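Local coordinates for protein fibrillarin-like rRNA/tRNA 2'-O-methyltransferase (Aeropyrum pernix, PDB 4DF3) that probably methylates ribose 2'-hydroxyls of rRNA and tRNA at guide-RNA-selected sites, using S-adenosyl-L-methionine as the methyl donor, at residues I28-L33 against M95-G100; R102-G107 against N127-L132; G176-A181 against A225-V230; I182-I187 against E195-E200. The protein carries 2 engineered substitutions. One frame throughout, in Å; residues are numbered along the deposited sequence.

How the interactions relate
From the N terminus, interaction 1 closes the first long loop, fixing the end of strand 26-31, in the antiparallel N-terminal sheet, to helix 90-99 of the methyltransferase domain. Interaction 2 follows in series and closes the short 104-109 / 112-121 / 128-132 unit at one edge of the mixed seven-stranded sheet. The two touch where Asn127 meets Ser96 and Gly100. Interaction 3, also in series, lies in the same sheet, its centre about 19 Å from that of interaction 2, and pairs strands 176-183 and 224-229. Interaction 4 falls wholly within the loop of interaction 3: it starts on the same strand, 176-183, and reaches helix 195-206. No contacts cross.

Interaction 1. Residues I28-L33 against M95-G100; sequences IATKNL and MSDIIG
The Asp97 carboxylate is gripped at both oxygens. Thr30 OG1 donates to Asp97 OD2 at 2.7 Å, meeting its anti lone pair. Leu33 N reaches Asp97 OD1 at 2.8 Å from well above the carboxylate plane, and that bond is nearly straight (169° at the hydrogen). Thr30 and Asp97 cross at about a right angle; Asp97 CG, anti to its carbonyl carbon (chi1 -70°), comes to 3.2 Å from Lys31 O. Arg53 adds a salt bridge at OD2 and Arg125 one at OD1, so this buried charge is probably well compensated. A water bridges Asp97 O and, at a doubtfully short distance, Lys31 O. Thr30 CG2 packs on Ile98 CG1 at 3.8 Å; farther along, the Leu33 CD2 methyl lies 3.6 Å from the hydroxyl oxygen Ser96 OG, which is hydrogen-bonded to Asn127 and Arg125. Beyond the helix end, Gly100 CA meets Leu33 CD1 at 4.2 Å. The axes of strand 28-31 and helix 95-99 approach to 7.5 Å, and this buried carboxylate, bonded at both oxygens, joins the antiparallel N-terminal sheet to the Rossmann-like methyltransferase domain of fibrillarin.

Interaction 2. Residues R102-G107 against N127-L132; sequences RGRIYG and NIFPIL
Ile105 and Ile128 lie side by side and point the same way, Ile105 CD1 4.1 Å from Ile128 CG1, on the sheet face that helix 90-99 packs against. On the other face Tyr106 and Phe129 are likewise side by side: Tyr106 CD1 meets Phe129 CB at 4.0 Å, the rings lie oblique to each other, and Ile131 CD1 approaches Tyr106 CB. Four backbone bonds hold the parallel strands in register: Ile105 N to Asn127 O, Phe129 N to Ile105 O at 2.7 Å, Gly107 N to Phe129 O, and Ile131 N to Gly107 O. This pairing closes a beta-alpha-beta crossover through helix 112-121 and makes 128-132 an outermost strand of the Rossmann-like sheet. Farther out, Arg104 reaches across Phe129. Its chain is extended from CG to NE (chi2 -161°), bringing Arg104 CD over the ring face, 3.9 Å from the Phe129 centroid, as a CH-pi contact. The guanidinium then lies flat on the ring, planes 29° apart, with Arg104 NE 3.3 Å from Phe129 CZ. At the polar edge Arg104 NH1 donates within the guanidinium plane to Tyr106 OH at 3.3 Å, and that hydroxyl is also hydrogen-bonded to Glu146.

Interaction 3. Residues G176-A181 against A225-V230; sequences GYMLMA and AMIYAV
Met178 and Ala229 form one hydrogen-bonded antiparallel pair, Met180 and Ile227 the next. Met178 N reaches Ala229 O at 2.8 Å and Ala229 N returns to Met178 O; Met180 N meets Ile227 O at 2.9 Å, and Ile227 N reaches Met180 O in an almost perfectly straight bond (179° at the hydrogen). CA-H...O contacts supplement them, as from Leu179 CA to Ile227 O at 3.3 Å, in the non-hydrogen-bonded Leu179-Tyr228 pair. Apolar contacts line both faces. On the Leu179 face, Leu179 CD2 lies 3.7 Å from Tyr228 CB and 4.0 Å from Met226 CG, while Tyr177 CB comes up at the edge of the Tyr228 ring, in its plane, 3.9 Å from Tyr228 CE1. The Tyr228 hydroxyl is hydrogen-bonded to Glu72 and that of Tyr177 to Asp79. On the opposite face Met180 and Ile227 run side by side, Met180 CE 3.8 Å from Ile227 CD1, and Met178 CE reaches Ala229 CB; helices 195-206 and 160-171 pack over this side. Strand 224-229 is the antiparallel one characteristic of class I methyltransferase sheets. Since the side chains meet across the strands mainly through carbon, the backbone bonds supply the directional part of the pairing; leucine, methionine and tyrosine carbons pack on one face and methionine, isoleucine and alanine on the other.

Interaction 4. Residues I182-I187 against E195-E200; sequences IKARSI and EVYKRE
Ile182 and Tyr197 cross at about a right angle, and two branches of the isoleucine approach the ring: Ile182 CD1 is 3.7 Å from Tyr197 CD1, and Ile182 CG2 is 4.0 Å from Tyr197 CE1. The approach is oblique to the ring. Tyr197 CG stands anti to its backbone N (chi1 -177°), and the ring reaches Ile182 and Ala184. Ala184 CB meets the same two ring carbons, also obliquely, at 3.6 Å from Tyr197 CE1, and the carbonyl oxygen of Lys183 sits near the ring plane at its edge, 4.1 Å from Tyr197 CD1. Past the ring, Ile182 and Glu200 slide by each other in opposite directions. Ile182 CD1, carried outward with chi2 at 171°, rests 3.6 Å from Glu200 CB and 4.0 Å from Glu200 CG. The OE1 of Glu200 accepts a hydrogen bond from the backbone N of Ala161, in the first turn of helix 160-171. Strand 224-229 backs Ile182 through Ala225 and Ile227, while Asp188 and Val189 of helix 186-190 touch Tyr197. The contact sets helix 195-206 against the end of strand 176-183, the two joined by helix 186-190 and its flanking loops. No hydrogen bond or salt bridge spans these two segments. Their cohesion is probably van der Waals and hydrophobic, made by methyl groups, aromatic carbons and the aliphatic part of a glutamate whose carboxylate end is engaged with another helix.

Interaction 1. Residues I28-L33 against M95-G100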
# COMPACT_ATOMS: atom_id res chain seq x y z
N ILE A 28 6.65 -13.18 3.19
CA ILE A 28 7.30 -12.20 2.35
C ILE A 28 7.81 -11.12 3.22
O ILE A 28 7.36 -10.98 4.37
CB ILE A 28 6.39 -11.62 1.26
CG1 ILE A 28 5.05 -11.15 1.87
CG2 ILE A 28 6.22 -12.68 0.15
CD1 ILE A 28 4.14 -10.34 0.85
N ALA A 29 8.79 -10.35 2.71
CA ALA A 29 9.45 -9.39 3.59
C ALA A 29 10.03 -8.29 2.65
O ALA A 29 10.15 -8.50 1.46
CB ALA A 29 10.58 -10.04 4.37
N THR A 30 10.29 -7.12 3.22
CA THR A 30 11.00 -6.11 2.47
C THR A 30 12.40 -5.87 3.16
O THR A 30 12.60 -6.23 4.29
CB THR A 30 10.23 -4.82 2.40
OG1 THR A 30 9.79 -4.44 3.72
CG2 THR A 30 9.11 -4.97 1.45
N LYS A 31 13.34 -5.29 2.43
CA LYS A 31 14.64 -4.99 3.02
C LYS A 31 14.52 -3.71 3.80
O LYS A 31 14.08 -2.66 3.27
CB LYS A 31 15.68 -4.82 1.91
CG LYS A 31 17.11 -4.71 2.46
CD LYS A 31 18.12 -4.61 1.29
CE LYS A 31 18.31 -6.02 0.69
NZ LYS A 31 19.37 -6.06 -0.40
N ASN A 32 14.97 -3.78 5.05
CA ASN A 32 14.76 -2.67 5.96
C ASN A 32 15.54 -1.41 5.51
O ASN A 32 16.78 -1.41 5.49
CB ASN A 32 15.10 -3.09 7.40
CG ASN A 32 14.49 -2.14 8.45
OD1 ASN A 32 13.99 -1.06 8.10
ND2 ASN A 32 14.47 -2.55 9.74
N LEU A 33 14.82 -0.33 5.16
CA LEU A 33 15.53 0.95 4.86
C LEU A 33 16.22 1.53 6.09
O LEU A 33 17.14 2.36 5.93
CB LEU A 33 14.57 2.01 4.36
CG LEU A 33 15.14 3.26 3.70
CD1 LEU A 33 15.96 2.92 2.45
CD2 LEU A 33 13.95 4.18 3.33
N MET A 95 6.18 0.22 1.66
CA MET A 95 6.36 0.99 0.40
C MET A 95 7.69 1.77 0.50
O MET A 95 8.48 1.78 -0.45
CB MET A 95 5.23 1.96 0.16
CG MET A 95 3.98 1.27 -0.17
SD MET A 95 2.72 2.55 -0.22
CE MET A 95 1.25 1.76 -0.87
N SER A 96 7.94 2.36 1.67
CA SER A 96 9.17 3.15 1.91
C SER A 96 10.41 2.25 1.72
O SER A 96 11.36 2.68 1.02
CB SER A 96 9.14 3.79 3.33
OG SER A 96 10.43 4.14 3.79
N ASP A 97 10.38 1.00 2.25
CA ASP A 97 11.48 0.08 1.96
C ASP A 97 11.74 -0.12 0.44
O ASP A 97 12.88 -0.13 0.01
CB ASP A 97 11.25 -1.29 2.60
CG ASP A 97 11.38 -1.26 4.12
OD1 ASP A 97 12.03 -0.33 4.69
OD2 ASP A 97 10.86 -2.22 4.77
N ILE A 98 10.67 -0.38 -0.32
CA ILE A 98 10.78 -0.73 -1.76
C ILE A 98 11.24 0.44 -2.58
O ILE A 98 12.16 0.31 -3.41
CB ILE A 98 9.41 -1.26 -2.27
CG1 ILE A 98 9.15 -2.60 -1.54
CG2 ILE A 98 9.39 -1.53 -3.78
CD1 ILE A 98 7.65 -3.01 -1.65
N ILE A 99 10.63 1.59 -2.32
CA ILE A 99 10.94 2.78 -3.15
C ILE A 99 12.31 3.33 -2.90
O ILE A 99 12.89 3.97 -3.80
CB ILE A 99 9.88 3.93 -3.02
CG1 ILE A 99 9.92 4.61 -1.67
CG2 ILE A 99 8.48 3.38 -3.39
CD1 ILE A 99 8.70 5.61 -1.44
N GLY A 100 12.84 3.09 -1.69
CA GLY A 100 14.23 3.48 -1.35
C GLY A 100 14.38 4.98 -1.14
O GLY A 100 13.40 5.71 -1.15
O HOH W 1 15.02 -0.86 1.75

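Interaction 2. Residues R102-G107 against N127-L132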
# COMPACT_ATOMS: atom_id res chain seq x y z
N ARG A 102 15.42 7.61 -2.86
CA ARG A 102 14.97 8.55 -3.89
C ARG A 102 13.44 8.58 -4.17
O ARG A 102 12.94 9.42 -4.91
CB ARG A 102 15.74 8.32 -5.22
CG ARG A 102 17.27 8.56 -5.15
CD ARG A 102 17.84 8.45 -6.60
NE ARG A 102 18.14 7.05 -6.93
CZ ARG A 102 17.26 6.15 -7.40
NH1 ARG A 102 17.66 4.89 -7.64
NH2 ARG A 102 15.98 6.48 -7.65
N GLY A 103 12.69 7.66 -3.57
CA GLY A 103 11.25 7.72 -3.66
C GLY A 103 10.65 8.60 -2.56
O GLY A 103 11.35 9.06 -1.68
N ARG A 104 9.35 8.80 -2.65
CA ARG A 104 8.64 9.51 -1.61
C ARG A 104 7.26 8.90 -1.46
O ARG A 104 6.57 8.57 -2.45
CB ARG A 104 8.45 10.97 -1.96
CG ARG A 104 9.69 11.76 -2.05
CD ARG A 104 9.37 13.24 -1.93
NE ARG A 104 10.64 13.93 -1.75
CZ ARG A 104 10.83 15.23 -1.90
NH1 ARG A 104 9.81 16.03 -2.22
NH2 ARG A 104 12.04 15.73 -1.69
N ILE A 105 6.80 8.80 -0.23
CA ILE A 105 5.36 8.60 -0.01
C ILE A 105 4.76 9.83 0.64
O ILE A 105 5.19 10.24 1.77
CB ILE A 105 5.14 7.51 1.00
CG1 ILE A 105 5.64 6.22 0.46
CG2 ILE A 105 3.62 7.34 1.29
CD1 ILE A 105 5.76 5.27 1.43
N TYR A 106 3.80 10.43 -0.04
CA TYR A 106 3.10 11.56 0.53
C TYR A 106 1.90 10.96 1.22
O TYR A 106 0.99 10.39 0.56
CB TYR A 106 2.65 12.52 -0.56
CG TYR A 106 3.79 13.19 -1.27
CD1 TYR A 106 4.35 14.41 -0.77
CD2 TYR A 106 4.23 12.69 -2.51
CE1 TYR A 106 5.38 15.06 -1.48
CE2 TYR A 106 5.27 13.33 -3.19
CZ TYR A 106 5.82 14.51 -2.65
OH TYR A 106 6.84 15.19 -3.34
N GLY A 107 1.93 11.02 2.56
CA GLY A 107 0.93 10.28 3.32
C GLY A 107 -0.12 11.17 3.90
O GLY A 107 0.13 11.87 4.86
N ASN A 127 11.87 9.23 3.69
CA ASN A 127 11.24 9.25 2.40
C ASN A 127 9.72 9.18 2.58
O ASN A 127 8.99 9.01 1.61
CB ASN A 127 11.78 8.13 1.48
CG ASN A 127 11.44 6.75 1.98
OD1 ASN A 127 10.96 6.60 3.07
ND2 ASN A 127 11.69 5.75 1.17
N ILE A 128 9.24 9.31 3.82
CA ILE A 128 7.83 9.47 4.05
C ILE A 128 7.51 10.91 4.45
O ILE A 128 8.10 11.45 5.43
CB ILE A 128 7.22 8.49 5.11
CG1 ILE A 128 7.41 7.03 4.69
CG2 ILE A 128 5.76 8.79 5.34
CD1 ILE A 128 7.05 6.00 5.85
N PHE A 129 6.53 11.50 3.74
CA PHE A 129 6.16 12.93 3.92
C PHE A 129 4.70 13.01 4.35
O PHE A 129 3.77 12.95 3.51
CB PHE A 129 6.35 13.68 2.57
CG PHE A 129 7.79 13.96 2.21
CD1 PHE A 129 8.27 15.29 2.17
CD2 PHE A 129 8.68 12.93 1.88
CE1 PHE A 129 9.65 15.57 1.81
CE2 PHE A 129 10.07 13.21 1.56
CZ PHE A 129 10.51 14.53 1.54
N PRO A 130 4.46 13.09 5.68
CA PRO A 130 3.07 13.09 6.15
C PRO A 130 2.44 14.47 5.87
O PRO A 130 3.11 15.55 5.94
CB PRO A 130 3.19 12.79 7.68
CG PRO A 130 4.64 12.31 7.86
CD PRO A 130 5.40 13.11 6.81
N ILE A 131 1.17 14.40 5.47
CA ILE A 131 0.31 15.54 5.21
C ILE A 131 -0.95 15.39 6.10
O ILE A 131 -1.76 14.41 5.97
CB ILE A 131 -0.04 15.55 3.72
CG1 ILE A 131 1.25 15.67 2.93
CG2 ILE A 131 -0.98 16.73 3.35
CD1 ILE A 131 0.99 15.78 1.48
N LEU A 132 -1.14 16.33 7.03
CA LEU A 132 -2.39 16.33 7.84
C LEU A 132 -3.49 16.97 7.04
O LEU A 132 -3.53 18.18 6.85
CB LEU A 132 -2.17 17.11 9.16
CG LEU A 132 -3.37 17.18 10.14
CD1 LEU A 132 -3.60 15.83 10.91
CD2 LEU A 132 -3.29 18.45 11.06

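Interaction 3. Residues G176-A181 against A225-V230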
# COMPACT_ATOMS: atom_id res chain seq x y z
N GLY A 176 0.07 6.50 -14.45
CA GLY A 176 0.29 6.18 -13.05
C GLY A 176 -0.67 5.08 -12.58
O GLY A 176 -1.76 4.97 -13.11
N TYR A 177 -0.26 4.29 -11.61
CA TYR A 177 -1.12 3.24 -11.09
C TYR A 177 -2.00 3.72 -9.94
O TYR A 177 -1.65 4.65 -9.22
CB TYR A 177 -0.27 2.08 -10.61
CG TYR A 177 0.83 2.37 -9.60
CD1 TYR A 177 0.57 2.33 -8.22
CD2 TYR A 177 2.18 2.73 -10.04
CE1 TYR A 177 1.56 2.56 -7.28
CE2 TYR A 177 3.19 2.98 -9.08
CZ TYR A 177 2.87 2.91 -7.71
OH TYR A 177 3.86 3.12 -6.75
N MET A 178 -3.13 3.06 -9.76
CA MET A 178 -4.04 3.40 -8.66
C MET A 178 -4.41 2.10 -8.01
O MET A 178 -4.89 1.15 -8.69
CB MET A 178 -5.33 4.05 -9.28
CG MET A 178 -6.32 4.72 -8.29
SD MET A 178 -7.12 3.53 -7.21
CE MET A 178 -8.02 2.61 -8.38
N LEU A 179 -4.10 1.99 -6.71
CA LEU A 179 -4.50 0.82 -5.95
C LEU A 179 -5.47 1.33 -4.91
O LEU A 179 -5.19 2.28 -4.16
CB LEU A 179 -3.29 0.21 -5.24
CG LEU A 179 -2.30 -0.51 -6.19
CD1 LEU A 179 -0.92 -0.64 -5.44
CD2 LEU A 179 -2.86 -1.93 -6.57
N MET A 180 -6.63 0.69 -4.87
CA MET A 180 -7.74 1.12 -3.94
C MET A 180 -8.28 -0.11 -3.14
O MET A 180 -8.69 -1.11 -3.73
CB MET A 180 -8.90 1.86 -4.65
CG MET A 180 -9.86 2.48 -3.60
SD MET A 180 -11.20 3.35 -4.46
CE MET A 180 -12.40 2.11 -4.82
N ALA A 181 -8.16 -0.06 -1.82
CA ALA A 181 -8.84 -1.05 -0.98
C ALA A 181 -10.32 -0.68 -0.88
O ALA A 181 -10.68 0.41 -0.43
CB ALA A 181 -8.22 -1.03 0.43
N ALA A 225 -11.41 -6.00 -0.98
CA ALA A 225 -10.68 -6.43 -2.15
C ALA A 225 -9.71 -5.30 -2.44
O ALA A 225 -9.90 -4.16 -2.00
CB ALA A 225 -11.71 -6.57 -3.34
N MET A 226 -8.71 -5.59 -3.24
CA MET A 226 -7.82 -4.56 -3.81
C MET A 226 -8.07 -4.34 -5.29
O MET A 226 -7.98 -5.31 -6.09
CB MET A 226 -6.39 -5.02 -3.52
CG MET A 226 -5.26 -3.96 -4.03
SD MET A 226 -5.39 -2.48 -2.98
CE MET A 226 -4.54 -3.14 -1.51
N ILE A 227 -8.43 -3.10 -5.65
CA ILE A 227 -8.69 -2.78 -7.05
C ILE A 227 -7.39 -2.16 -7.59
O ILE A 227 -6.81 -1.32 -6.92
CB ILE A 227 -9.79 -1.72 -7.17
CG1 ILE A 227 -11.13 -2.33 -6.76
CG2 ILE A 227 -9.89 -1.21 -8.67
CD1 ILE A 227 -12.17 -1.28 -6.49
N TYR A 228 -6.97 -2.60 -8.78
CA TYR A 228 -5.76 -2.08 -9.40
C TYR A 228 -6.13 -1.51 -10.78
O TYR A 228 -6.72 -2.21 -11.62
CB TYR A 228 -4.72 -3.24 -9.52
CG TYR A 228 -3.54 -2.96 -10.35
CD1 TYR A 228 -2.95 -1.70 -10.38
CD2 TYR A 228 -2.94 -4.00 -11.09
CE1 TYR A 228 -1.81 -1.44 -11.11
CE2 TYR A 228 -1.79 -3.76 -11.85
CZ TYR A 228 -1.22 -2.47 -11.88
OH TYR A 228 -0.06 -2.22 -12.62
N ALA A 229 -5.86 -0.22 -10.99
CA ALA A 229 -6.26 0.43 -12.24
C ALA A 229 -5.10 1.32 -12.76
O ALA A 229 -4.17 1.67 -11.99
CB ALA A 229 -7.50 1.19 -12.08
N VAL A 230 -5.10 1.60 -14.06
CA VAL A 230 -4.04 2.46 -14.71
C VAL A 230 -4.77 3.38 -15.73
O VAL A 230 -5.97 3.10 -16.01
CB VAL A 230 -2.95 1.63 -15.45
CG1 VAL A 230 -2.24 0.68 -14.52
CG2 VAL A 230 -3.59 0.84 -16.62

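Interaction 4. Residues I182-I187 against E195-E200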
# COMPACT_ATOMS: atom_id res chain seq x y z
N ILE A 182 -11.18 -1.61 -1.25
CA ILE A 182 -12.62 -1.40 -1.28
C ILE A 182 -13.31 -2.45 -0.36
O ILE A 182 -12.92 -3.62 -0.37
CB ILE A 182 -13.16 -1.54 -2.76
CG1 ILE A 182 -14.64 -1.16 -2.83
CG2 ILE A 182 -12.90 -2.87 -3.39
CD1 ILE A 182 -15.15 -1.07 -4.33
N LYS A 183 -14.35 -2.01 0.37
CA LYS A 183 -15.18 -2.95 1.12
C LYS A 183 -15.85 -3.84 0.11
O LYS A 183 -16.48 -3.36 -0.83
CB LYS A 183 -16.22 -2.16 1.92
CG LYS A 183 -16.64 -2.84 3.18
CD LYS A 183 -15.63 -2.50 4.31
CE LYS A 183 -15.95 -3.12 5.70
NZ LYS A 183 -17.39 -3.25 6.09
N ALA A 184 -15.68 -5.15 0.26
CA ALA A 184 -16.19 -6.09 -0.67
C ALA A 184 -16.27 -7.48 -0.02
O ALA A 184 -15.43 -7.85 0.80
CB ALA A 184 -15.25 -6.22 -1.95
N ARG A 185 -17.32 -8.21 -0.39
CA ARG A 185 -17.45 -9.62 0.03
C ARG A 185 -16.84 -10.51 -1.02
O ARG A 185 -16.67 -10.10 -2.16
CB ARG A 185 -18.92 -9.98 0.20
CG ARG A 185 -19.57 -9.27 1.39
CD ARG A 185 -21.13 -9.22 1.27
NE ARG A 185 -21.55 -8.64 -0.02
CZ ARG A 185 -22.81 -8.58 -0.46
NH1 ARG A 185 -23.80 -9.05 0.30
NH2 ARG A 185 -23.08 -8.06 -1.65
N SER A 186 -16.52 -11.76 -0.67
CA SER A 186 -15.90 -12.61 -1.66
C SER A 186 -16.82 -12.61 -2.91
O SER A 186 -16.30 -12.54 -4.06
CB SER A 186 -15.74 -14.01 -1.10
OG SER A 186 -14.93 -14.74 -2.00
N ILE A 187 -18.14 -12.72 -2.69
CA ILE A 187 -19.11 -12.83 -3.82
C ILE A 187 -19.14 -11.60 -4.73
O ILE A 187 -19.45 -11.71 -5.92
CB ILE A 187 -20.51 -13.14 -3.38
CG1 ILE A 187 -21.09 -12.02 -2.46
CG2 ILE A 187 -20.53 -14.51 -2.66
CD1 ILE A 187 -22.67 -12.24 -2.31
N GLU A 195 -24.59 -3.48 -5.54
CA GLU A 195 -24.88 -2.14 -6.00
C GLU A 195 -23.78 -1.14 -5.63
O GLU A 195 -23.30 -0.42 -6.48
CB GLU A 195 -26.20 -1.70 -5.41
CG GLU A 195 -26.64 -0.31 -5.77
CD GLU A 195 -27.86 0.12 -4.93
OE1 GLU A 195 -28.10 1.33 -4.81
OE2 GLU A 195 -28.57 -0.77 -4.39
N VAL A 196 -23.41 -1.09 -4.37
CA VAL A 196 -22.46 -0.09 -3.90
C VAL A 196 -21.06 -0.30 -4.56
O VAL A 196 -20.43 0.65 -5.12
CB VAL A 196 -22.41 -0.10 -2.35
CG1 VAL A 196 -21.35 0.91 -1.86
CG2 VAL A 196 -23.82 0.25 -1.78
N TYR A 197 -20.64 -1.56 -4.60
CA TYR A 197 -19.38 -1.93 -5.28
C TYR A 197 -19.37 -1.55 -6.75
O TYR A 197 -18.49 -0.83 -7.22
CB TYR A 197 -19.19 -3.44 -5.08
CG TYR A 197 -17.94 -4.04 -5.62
CD1 TYR A 197 -16.85 -4.35 -4.77
CD2 TYR A 197 -17.83 -4.35 -6.94
CE1 TYR A 197 -15.69 -4.93 -5.29
CE2 TYR A 197 -16.67 -4.96 -7.47
CZ TYR A 197 -15.62 -5.26 -6.63
OH TYR A 197 -14.46 -5.85 -7.16
N LYS A 198 -20.37 -2.02 -7.52
CA LYS A 198 -20.48 -1.63 -8.93
C LYS A 198 -20.34 -0.11 -9.21
O LYS A 198 -19.71 0.31 -10.21
CB LYS A 198 -21.83 -2.11 -9.50
CG LYS A 198 -21.66 -2.82 -10.81
CD LYS A 198 -22.99 -3.14 -11.45
CE LYS A 198 -23.93 -3.83 -10.46
NZ LYS A 198 -25.03 -4.56 -11.19
N ARG A 199 -20.91 0.69 -8.33
CA ARG A 199 -20.92 2.13 -8.47
C ARG A 199 -19.53 2.71 -8.21
O ARG A 199 -19.10 3.61 -8.93
CB ARG A 199 -21.95 2.70 -7.52
CG ARG A 199 -22.19 4.21 -7.59
CD ARG A 199 -23.69 4.51 -7.76
NE ARG A 199 -24.47 3.83 -6.73
CZ ARG A 199 -25.66 3.25 -6.92
NH1 ARG A 199 -26.23 3.21 -8.11
NH2 ARG A 199 -26.26 2.68 -5.89
N GLU A 200 -18.83 2.20 -7.19
CA GLU A 200 -17.39 2.58 -7.01
C GLU A 200 -16.63 2.31 -8.27
O GLU A 200 -15.86 3.13 -8.71
CB GLU A 200 -16.74 1.83 -5.83
CG GLU A 200 -17.31 2.26 -4.54
CD GLU A 200 -16.98 3.76 -4.22
OE1 GLU A 200 -15.86 4.03 -3.80
OE2 GLU A 200 -17.86 4.63 -4.39